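Local coordinates for putative lipoprotein (Bacteroides fragilis, PDB 3NQI), which is of unknown function but is a putative lipoprotein that may bind lipid, and carries cadmium ions in the crystal, at residues Thr83-Pro88 with Thr149-Cys154; Lys167-Tyr172 with Thr216-Gln221; Gln209-Lys214 with Ile240-Ala245. One frame throughout, in Å; residues are numbered along the deposited sequence.

Contact 1 of 3, residues Thr83-Pro88 with Thr149-Cys154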
loop_
_atom_site.group_PDB
_atom_site.type_symbol
_atom_site.label_atom_id
_atom_site.label_comp_id
_atom_site.label_asym_id
_atom_site.label_seq_id
_atom_site.Cartn_x
_atom_site.Cartn_y
_atom_site.Cartn_z
ATOM N N THR A 83 -5.081 -1.745 -5.553
ATOM C CA THR A 83 -6.363 -2.413 -5.583
ATOM C C THR A 83 -6.578 -3.523 -4.578
ATOM O O THR A 83 -5.757 -4.421 -4.435
ATOM C CB THR A 83 -6.559 -3.021 -6.946
ATOM O OG1 THR A 83 -6.409 -1.950 -7.855
ATOM C CG2 THR A 83 -7.933 -3.673 -7.095
ATOM N N ALA A 84 -7.690 -3.436 -3.865
ATOM C CA ALA A 84 -8.138 -4.539 -2.994
ATOM C C ALA A 84 -9.420 -5.117 -3.580
ATOM O O ALA A 84 -10.306 -4.377 -3.976
ATOM C CB ALA A 84 -8.355 -4.035 -1.596
ATOM N N ILE A 85 -9.497 -6.424 -3.699
ATOM C CA ILE A 85 -10.658 -7.068 -4.248
ATOM C C ILE A 85 -11.212 -8.224 -3.377
ATOM O O ILE A 85 -10.511 -8.755 -2.491
ATOM C CB ILE A 85 -10.411 -7.578 -5.670
ATOM C CG1 ILE A 85 -9.380 -8.669 -5.689
ATOM C CG2 ILE A 85 -10.002 -6.443 -6.674
ATOM C CD1 ILE A 85 -9.865 -9.830 -6.478
ATOM N N THR A 86 -12.484 -8.589 -3.615
ATOM C CA THR A 86 -13.051 -9.784 -3.045
ATOM C C THR A 86 -13.352 -10.668 -4.222
ATOM O O THR A 86 -13.702 -10.186 -5.272
ATOM C CB THR A 86 -14.382 -9.513 -2.327
ATOM O OG1 THR A 86 -15.256 -8.821 -3.223
ATOM C CG2 THR A 86 -14.157 -8.640 -1.101
ATOM N N THR A 87 -13.145 -11.951 -4.054
ATOM C CA THR A 87 -13.578 -12.926 -5.035
ATOM C C THR A 87 -13.865 -14.185 -4.186
ATOM O O THR A 87 -13.357 -14.293 -3.096
ATOM C CB THR A 87 -12.510 -13.149 -6.098
ATOM O OG1 THR A 87 -13.031 -14.006 -7.106
ATOM C CG2 THR A 87 -11.229 -13.787 -5.477
ATOM N N PRO A 88 -14.716 -15.084 -4.654
ATOM C CA PRO A 88 -15.094 -16.187 -3.750
ATOM C C PRO A 88 -13.972 -17.143 -3.390
ATOM O O PRO A 88 -13.871 -17.546 -2.257
ATOM C CB PRO A 88 -16.173 -16.926 -4.544
ATOM C CG PRO A 88 -16.716 -15.912 -5.452
ATOM C CD PRO A 88 -15.576 -15.051 -5.847
ATOM N N THR A 149 2.395 -4.826 -9.856
ATOM C CA THR A 149 1.080 -4.610 -9.234
ATOM C C THR A 149 0.955 -5.481 -8.015
ATOM O O THR A 149 1.300 -6.689 -8.049
ATOM C CB THR A 149 -0.095 -4.849 -10.210
ATOM O OG1 THR A 149 -0.060 -6.165 -10.671
ATOM C CG2 THR A 149 -0.081 -3.859 -11.424
ATOM N N PHE A 150 0.524 -4.844 -6.928
ATOM C CA PHE A 150 0.386 -5.448 -5.624
ATOM C C PHE A 150 -1.094 -5.391 -5.275
ATOM O O PHE A 150 -1.616 -4.321 -4.861
ATOM C CB PHE A 150 1.223 -4.676 -4.585
ATOM C CG PHE A 150 2.668 -4.572 -4.939
ATOM C CD1 PHE A 150 3.530 -5.603 -4.608
ATOM C CD2 PHE A 150 3.136 -3.478 -5.677
ATOM C CE1 PHE A 150 4.873 -5.525 -4.956
ATOM C CE2 PHE A 150 4.475 -3.357 -6.000
ATOM C CZ PHE A 150 5.358 -4.385 -5.633
ATOM N N THR A 151 -1.777 -6.513 -5.470
ATOM C CA THR A 151 -3.212 -6.578 -5.243
ATOM C C THR A 151 -3.534 -7.364 -3.996
ATOM O O THR A 151 -3.039 -8.518 -3.847
ATOM C CB THR A 151 -3.866 -7.269 -6.431
ATOM O OG1 THR A 151 -3.584 -6.516 -7.580
ATOM C CG2 THR A 151 -5.412 -7.406 -6.280
ATOM N N LEU A 152 -4.341 -6.786 -3.100
ATOM C CA LEU A 152 -4.838 -7.556 -1.926
ATOM C C LEU A 152 -6.130 -8.247 -2.280
ATOM O O LEU A 152 -7.084 -7.593 -2.773
ATOM C CB LEU A 152 -5.039 -6.718 -0.695
ATOM C CG LEU A 152 -3.786 -6.277 -0.003
ATOM C CD1 LEU A 152 -4.231 -5.371 1.175
ATOM C CD2 LEU A 152 -2.904 -7.526 0.475
ATOM N N VAL A 153 -6.185 -9.557 -2.010
ATOM C CA VAL A 153 -7.366 -10.357 -2.327
ATOM C C VAL A 153 -7.940 -10.986 -1.041
ATOM O O VAL A 153 -7.228 -11.622 -0.249
ATOM C CB VAL A 153 -7.059 -11.428 -3.419
ATOM C CG1 VAL A 153 -8.367 -12.180 -3.930
ATOM C CG2 VAL A 153 -6.279 -10.799 -4.630
ATOM N N CYS A 154 -9.224 -10.762 -0.842
ATOM C CA CYS A 154 -10.047 -11.456 0.149
ATOM C C CYS A 154 -10.854 -12.544 -0.566
ATOM O O CYS A 154 -11.669 -12.261 -1.480
ATOM C CB CYS A 154 -10.999 -10.475 0.782
ATOM S SG CYS A 154 -11.970 -11.242 2.090
HETATM O O HOH W 1 -2.922 -2.980 -7.173
#

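Contact 2 of 3, residues Lys167-Tyr172 with Thr216-Gln221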
loop_
_atom_site.group_PDB
_atom_site.type_symbol
_atom_site.label_atom_id
_atom_site.label_comp_id
_atom_site.label_asym_id
_atom_site.label_seq_id
_atom_site.Cartn_x
_atom_site.Cartn_y
_atom_site.Cartn_z
ATOM N N LYS A 167 -8.455 -12.195 6.648
ATOM C CA LYS A 167 -7.206 -12.636 6.030
ATOM C C LYS A 167 -7.180 -12.155 4.582
ATOM O O LYS A 167 -8.132 -12.412 3.785
ATOM C CB LYS A 167 -7.078 -14.154 6.096
ATOM C CG LYS A 167 -5.799 -14.699 5.386
ATOM C CD LYS A 167 -5.363 -16.134 5.792
ATOM C CE LYS A 167 -6.492 -17.058 6.200
ATOM N NZ LYS A 167 -5.958 -18.349 6.684
ATOM N N LEU A 168 -6.121 -11.443 4.235
ATOM C CA LEU A 168 -5.935 -10.930 2.873
ATOM C C LEU A 168 -4.640 -11.479 2.236
ATOM O O LEU A 168 -3.598 -11.488 2.869
ATOM C CB LEU A 168 -5.908 -9.423 2.877
ATOM C CG LEU A 168 -7.119 -8.717 3.517
ATOM C CD1 LEU A 168 -6.848 -7.175 3.498
ATOM C CD2 LEU A 168 -8.402 -9.114 2.802
ATOM N N TYR A 169 -4.718 -11.960 1.003
ATOM C CA TYR A 169 -3.531 -12.449 0.309
ATOM C C TYR A 169 -2.932 -11.334 -0.551
ATOM O O TYR A 169 -3.655 -10.697 -1.279
ATOM C CB TYR A 169 -3.879 -13.649 -0.566
ATOM C CG TYR A 169 -4.098 -14.868 0.265
ATOM C CD1 TYR A 169 -5.291 -15.068 0.947
ATOM C CD2 TYR A 169 -3.073 -15.831 0.410
ATOM C CE1 TYR A 169 -5.457 -16.182 1.734
ATOM C CE2 TYR A 169 -3.240 -16.936 1.204
ATOM C CZ TYR A 169 -4.432 -17.101 1.863
ATOM O OH TYR A 169 -4.627 -18.220 2.637
ATOM N N LEU A 170 -1.636 -11.056 -0.406
ATOM C CA LEU A 170 -0.937 -10.177 -1.388
ATOM C C LEU A 170 -0.634 -10.950 -2.638
ATOM O O LEU A 170 0.113 -11.955 -2.584
ATOM C CB LEU A 170 0.366 -9.667 -0.847
ATOM C CG LEU A 170 1.212 -8.788 -1.785
ATOM C CD1 LEU A 170 0.401 -7.548 -2.168
ATOM C CD2 LEU A 170 2.471 -8.364 -1.038
ATOM N N ARG A 171 -1.260 -10.551 -3.749
ATOM C CA ARG A 171 -0.941 -11.119 -5.017
ATOM C C ARG A 171 -0.090 -10.121 -5.839
ATOM O O ARG A 171 -0.541 -9.029 -6.213
ATOM C CB ARG A 171 -2.207 -11.590 -5.766
ATOM C CG ARG A 171 -3.100 -12.535 -4.975
ATOM C CD ARG A 171 -2.371 -13.820 -4.500
ATOM N NE ARG A 171 -3.313 -14.902 -4.230
ATOM C CZ ARG A 171 -3.023 -16.052 -3.623
ATOM N NH1 ARG A 171 -1.799 -16.323 -3.191
ATOM N NH2 ARG A 171 -3.979 -16.959 -3.460
ATOM N N TYR A 172 1.158 -10.507 -6.096
ATOM C CA TYR A 172 2.168 -9.636 -6.717
ATOM C C TYR A 172 2.474 -10.164 -8.076
ATOM O O TYR A 172 2.962 -11.297 -8.230
ATOM C CB TYR A 172 3.418 -9.623 -5.860
ATOM C CG TYR A 172 4.634 -8.916 -6.382
ATOM C CD1 TYR A 172 4.545 -7.850 -7.300
ATOM C CD2 TYR A 172 5.904 -9.284 -5.928
ATOM C CE1 TYR A 172 5.679 -7.220 -7.785
ATOM C CE2 TYR A 172 7.065 -8.622 -6.357
ATOM C CZ TYR A 172 6.956 -7.572 -7.287
ATOM O OH TYR A 172 8.044 -6.911 -7.771
ATOM N N THR A 216 -4.968 -9.861 8.644
ATOM C CA THR A 216 -3.693 -10.505 8.415
ATOM C C THR A 216 -3.380 -10.405 6.934
ATOM O O THR A 216 -4.267 -10.490 6.061
ATOM C CB THR A 216 -3.626 -11.991 8.911
ATOM O OG1 THR A 216 -4.614 -12.752 8.218
ATOM C CG2 THR A 216 -3.818 -12.070 10.415
ATOM N N ILE A 217 -2.109 -10.188 6.657
ATOM C CA ILE A 217 -1.644 -10.033 5.263
ATOM C C ILE A 217 -0.679 -11.190 4.996
ATOM O O ILE A 217 0.333 -11.341 5.652
ATOM C CB ILE A 217 -0.908 -8.706 5.053
ATOM C CG1 ILE A 217 -1.768 -7.482 5.502
ATOM C CG2 ILE A 217 -0.409 -8.570 3.586
ATOM C CD1 ILE A 217 -2.996 -7.211 4.738
ATOM N N VAL A 218 -0.999 -11.995 4.005
ATOM C CA VAL A 218 -0.244 -13.184 3.690
ATOM C C VAL A 218 0.624 -12.892 2.429
ATOM O O VAL A 218 0.061 -12.683 1.332
ATOM C CB VAL A 218 -1.167 -14.398 3.398
ATOM C CG1 VAL A 218 -0.278 -15.676 3.203
ATOM C CG2 VAL A 218 -2.179 -14.670 4.553
ATOM N N ALA A 219 1.949 -12.892 2.565
ATOM C CA ALA A 219 2.861 -12.612 1.419
ATOM C C ALA A 219 3.827 -13.774 1.106
ATOM O O ALA A 219 4.266 -14.475 2.028
ATOM C CB ALA A 219 3.673 -11.339 1.707
ATOM N N GLN A 220 4.140 -13.974 -0.180
ATOM C CA GLN A 220 5.277 -14.820 -0.613
ATOM C C GLN A 220 6.506 -13.938 -0.763
ATOM O O GLN A 220 6.523 -12.956 -1.552
ATOM C CB GLN A 220 4.978 -15.582 -1.910
ATOM C CG GLN A 220 3.885 -16.567 -1.751
ATOM C CD GLN A 220 3.655 -17.398 -2.990
ATOM O OE1 GLN A 220 4.168 -18.530 -3.123
ATOM N NE2 GLN A 220 2.854 -16.862 -3.892
ATOM N N GLN A 221 7.506 -14.206 0.077
ATOM C CA GLN A 221 8.686 -13.385 0.063
ATOM C C GLN A 221 9.945 -14.201 -0.023
ATOM O O GLN A 221 9.963 -15.381 0.307
ATOM C CB GLN A 221 8.700 -12.421 1.244
ATOM C CG GLN A 221 8.979 -12.979 2.519
ATOM C CD GLN A 221 8.845 -11.933 3.631
ATOM O OE1 GLN A 221 7.843 -11.223 3.705
ATOM N NE2 GLN A 221 9.842 -11.853 4.499
HETATM O O HOH W 2 0.992 -14.980 -3.431
HETATM O O HOH W 3 2.730 -12.311 -2.092
HETATM O O HOH W 4 0.456 -14.747 -0.684
#

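Contact 3 of 3, residues Gln209-Lys214 with Ile240-Ala245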
loop_
_atom_site.group_PDB
_atom_site.type_symbol
_atom_site.label_atom_id
_atom_site.label_comp_id
_atom_site.label_asym_id
_atom_site.label_seq_id
_atom_site.Cartn_x
_atom_site.Cartn_y
_atom_site.Cartn_z
ATOM N N GLN A 209 -19.860 -10.343 12.127
ATOM C CA GLN A 209 -19.158 -9.466 13.059
ATOM C C GLN A 209 -19.146 -8.013 12.539
ATOM O O GLN A 209 -18.993 -7.803 11.349
ATOM C CB GLN A 209 -17.738 -9.986 13.273
ATOM C CG GLN A 209 -17.634 -11.396 13.861
ATOM C CD GLN A 209 -17.635 -11.404 15.409
ATOM O OE1 GLN A 209 -17.979 -10.442 16.033
ATOM N NE2 GLN A 209 -17.230 -12.494 15.990
ATOM N N THR A 210 -19.245 -7.026 13.429
ATOM C CA THR A 210 -19.246 -5.598 13.033
ATOM C C THR A 210 -17.877 -5.139 12.515
ATOM O O THR A 210 -17.765 -4.218 11.688
ATOM C CB THR A 210 -19.607 -4.694 14.196
ATOM O OG1 THR A 210 -18.634 -4.851 15.234
ATOM C CG2 THR A 210 -20.996 -5.021 14.775
ATOM N N LYS A 211 -16.825 -5.813 12.983
ATOM C CA LYS A 211 -15.456 -5.516 12.597
ATOM C C LYS A 211 -14.526 -6.669 13.027
ATOM O O LYS A 211 -14.809 -7.353 13.995
ATOM C CB LYS A 211 -14.965 -4.233 13.275
ATOM C CG LYS A 211 -15.041 -4.260 14.774
ATOM C CD LYS A 211 -14.421 -3.040 15.364
ATOM C CE LYS A 211 -14.482 -3.093 16.878
ATOM N NZ LYS A 211 -13.951 -1.812 17.480
ATOM N N PRO A 212 -13.415 -6.853 12.326
ATOM C CA PRO A 212 -12.482 -7.902 12.723
ATOM C C PRO A 212 -11.660 -7.418 13.882
ATOM O O PRO A 212 -11.492 -6.206 14.003
ATOM C CB PRO A 212 -11.597 -8.049 11.509
ATOM C CG PRO A 212 -11.569 -6.685 10.890
ATOM C CD PRO A 212 -12.942 -6.107 11.146
ATOM N N ALA A 213 -11.172 -8.329 14.718
ATOM C CA ALA A 213 -10.153 -7.973 15.737
ATOM C C ALA A 213 -8.818 -7.676 15.021
ATOM O O ALA A 213 -8.072 -6.800 15.427
ATOM C CB ALA A 213 -9.954 -9.130 16.733
ATOM N N LYS A 214 -8.517 -8.406 13.953
ATOM C CA LYS A 214 -7.246 -8.173 13.241
ATOM C C LYS A 214 -7.359 -8.500 11.772
ATOM O O LYS A 214 -8.234 -9.288 11.340
ATOM C CB LYS A 214 -6.059 -8.881 13.968
ATOM C CG LYS A 214 -5.988 -10.355 13.822
ATOM C CD LYS A 214 -4.705 -10.934 14.492
ATOM C CE LYS A 214 -4.731 -12.455 14.453
ATOM N NZ LYS A 214 -3.745 -13.076 15.336
ATOM N N ILE A 240 -2.178 -6.825 11.463
ATOM C CA ILE A 240 -2.642 -5.458 11.777
ATOM C C ILE A 240 -3.784 -5.472 12.811
ATOM O O ILE A 240 -4.881 -5.969 12.541
ATOM C CB ILE A 240 -3.119 -4.766 10.485
ATOM C CG1 ILE A 240 -2.015 -4.759 9.425
ATOM C CG2 ILE A 240 -3.629 -3.303 10.780
ATOM C CD1 ILE A 240 -2.518 -4.331 7.985
ATOM N N GLU A 241 -3.548 -4.963 14.001
ATOM C CA GLU A 241 -4.631 -4.878 14.980
ATOM C C GLU A 241 -5.639 -3.808 14.480
ATOM O O GLU A 241 -5.251 -2.697 14.165
ATOM C CB GLU A 241 -4.069 -4.599 16.386
ATOM C CG GLU A 241 -3.028 -5.654 16.885
ATOM C CD GLU A 241 -3.544 -7.127 16.926
ATOM O OE1 GLU A 241 -4.718 -7.349 17.314
ATOM O OE2 GLU A 241 -2.757 -8.059 16.569
ATOM N N TYR A 242 -6.892 -4.197 14.239
ATOM C CA TYR A 242 -7.844 -3.295 13.592
ATOM C C TYR A 242 -8.544 -2.416 14.627
ATOM O O TYR A 242 -9.226 -2.926 15.509
ATOM C CB TYR A 242 -8.843 -4.054 12.726
ATOM C CG TYR A 242 -9.794 -3.139 11.978
ATOM C CD1 TYR A 242 -9.340 -2.300 10.965
ATOM C CD2 TYR A 242 -11.124 -3.041 12.345
ATOM C CE1 TYR A 242 -10.211 -1.443 10.296
ATOM C CE2 TYR A 242 -11.997 -2.185 11.685
ATOM C CZ TYR A 242 -11.534 -1.377 10.675
ATOM O OH TYR A 242 -12.406 -0.516 10.026
ATOM N N LYS A 243 -8.360 -1.106 14.525
ATOM C CA LYS A 243 -8.909 -0.158 15.489
ATOM C C LYS A 243 -9.981 0.725 14.905
ATOM O O LYS A 243 -9.974 1.025 13.693
ATOM C CB LYS A 243 -7.779 0.690 16.053
ATOM C CG LYS A 243 -6.728 -0.181 16.727
ATOM C CD LYS A 243 -5.929 0.534 17.785
ATOM C CE LYS A 243 -4.876 -0.411 18.387
ATOM N NZ LYS A 243 -4.022 0.301 19.404
ATOM N N THR A 244 -10.956 1.083 15.738
ATOM C CA THR A 244 -12.008 2.029 15.329
ATOM C C THR A 244 -12.248 3.014 16.435
ATOM O O THR A 244 -11.925 2.738 17.590
ATOM C CB THR A 244 -13.356 1.309 14.987
ATOM O OG1 THR A 244 -13.869 0.664 16.151
ATOM C CG2 THR A 244 -13.131 0.266 13.908
ATOM N N ALA A 245 -12.817 4.168 16.110
ATOM C CA ALA A 245 -13.273 5.085 17.179
ATOM C C ALA A 245 -14.402 4.477 18.055
ATOM O O ALA A 245 -14.507 4.825 19.221
ATOM C CB ALA A 245 -13.681 6.485 16.588
HETATM O O HOH W 5 -10.987 -0.662 18.274
HETATM O O HOH W 6 -11.382 -4.626 16.102
HETATM O O HOH W 7 -2.124 -11.049 17.440
#

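Contact 1 of 3, residues Thr83-Pro88 with Thr149-Cys154
I85 and V153 lie side by side on one face of a parallel strand pair, their side chains pointing the same way. The I85 CG1 branch sits between the backbone N and the carbonyl carbon (chi1 65°), and the CD1 it carries meets V153 CG1 at 3.8 Å. T87, two residues on from I85, brings its CG2 to 3.6 Å from the same V153 CG1, so one methyl serves two neighbours; T87 and V153 cross obliquely. On the other face the contacts are thinner: A84 CB stands 4.4 Å from L152 CB, and T86 CG2 rests 4.1 Å from C154 CB. Beneath the side chains the backbone bonds alternate in the parallel pattern. L152 N donates to T83 O, I85 N to L152 O at 2.8 Å, C154 N to I85 O, and T87 N to C154 O. Before the ladder begins, a water accepts from T83 N and donates to F150 O. T87 OG1 hydrogen-bonds to S93 O, outside the pair. Strand 148-155 is flanked by strand 78-87 and, through antiparallel bonds, by strand 165-174, while L152 also packs on I124 and L126 of strand 123-132.

Contact 2 of 3, residues Lys167-Tyr172 with Thr216-Gln221
The Y169 ring has V218 over one face: V218 CB lies 4.2 Å from the ring centroid and 26° off the normal, a CH-pi contact, while CG2 is displaced toward the rim. The two side chains run alongside each other, and V218 CG1 comes within 3.8 Å of Y169 CE2. A second flat group, the R171 guanidinium, has Y169 CB above one face toward its rim; at its edge, in plane, a water accepts from NH1. This water also accepts from Q220 NE2 and donates to L170 O, tying the two strands together where their direct bonds have ended. V218 has a further neighbour in K167, whose CG is anti to the backbone N (chi1 177°) and packs 3.7 Å from V218 CG2; T216 OG1 lies against K167 CA and CB in van der Waals contact, 3.4 Å from CA. The segments form a parallel strand pair, with strand 165-174 antiparallel to 148-155 and strand 214-221 antiparallel to 234-241. L168 N donates to T216 O at 2.8 Å, V218 N to L168 O and L170 N to V218 O. On the side of the strand pair away from Y169 and V218, L168 CD1 meets I217 CD1 at 4.0 Å, both residues also resting on I124 of strand 123-132. Beyond the ladder, another water links L170 O to Q220 N, accepting from the amide and donating to the carbonyl.

Contact 3 of 3, residues Gln209-Lys214 with Ile240-Ala245
K214 and E241 face each other as an antiparallel, non-hydrogen-bonded pair, the one beta bridge here; the touching parts, K211 to K214 and I240 to T244, run 151° apart, close to antiparallel. Next to it Y242 N donates to A213 O at 3.1 Å; the N-H points well at the oxygen (166°), but the donor stands above the carbonyl plane. A water donates to both P212 O and Y242 O, bridging the two segments again. The Y242 ring is met at its edge, near its plane, by P212 O and K211 CB, and the proline ring crosses it with CD 3.8 Å from Y242 CD2. K211, extended beyond CG, reaches T244 tip to tip and gives a hydrogen bond from NZ to OG1 at 2.8 Å; OG1 also bonds to E246 O, NZ weakly so, beside the cadmium ligand E246. K214 and E241 lie alongside each other, K214 NZ and E241 OE2 5.3 Å apart with a water between, weakly bound to the lysine; K214 NZ makes its salt bridge with E239. Y242 OH bonds to E121 O. The contact joins the loop between helix 197-207 and strand 214-221 to the end of strand 234-241 and the C-terminal tail after it; P212 and Y242 both pack on L200 of that helix.

In the fold
Contacts 1 and 2 meet directly, their centres 10 Å apart: strand 148-155 pairs antiparallel with strand 165-174, and T151 O lies 2.7 Å from R171 N in a probable hydrogen bond. The F150 and Y172 rings stack across the same junction. Contacts 2 and 3 interleave along the chain, and strands 214-221 and 234-241 are antiparallel neighbours; I217 CG1 approaches I240 CD1 at 4.1 Å. Contact 3 does not touch contact 1, the nearest atoms being about 7 Å apart. A cadmium ion lies about 5 Å from the K167 side chain and one about 5 Å from that of T244; the C154 side chain in contact 1 is about 8 Å from one. E121, which accepts from Y242 OH through its backbone oxygen, is a cadmium ligand with E246.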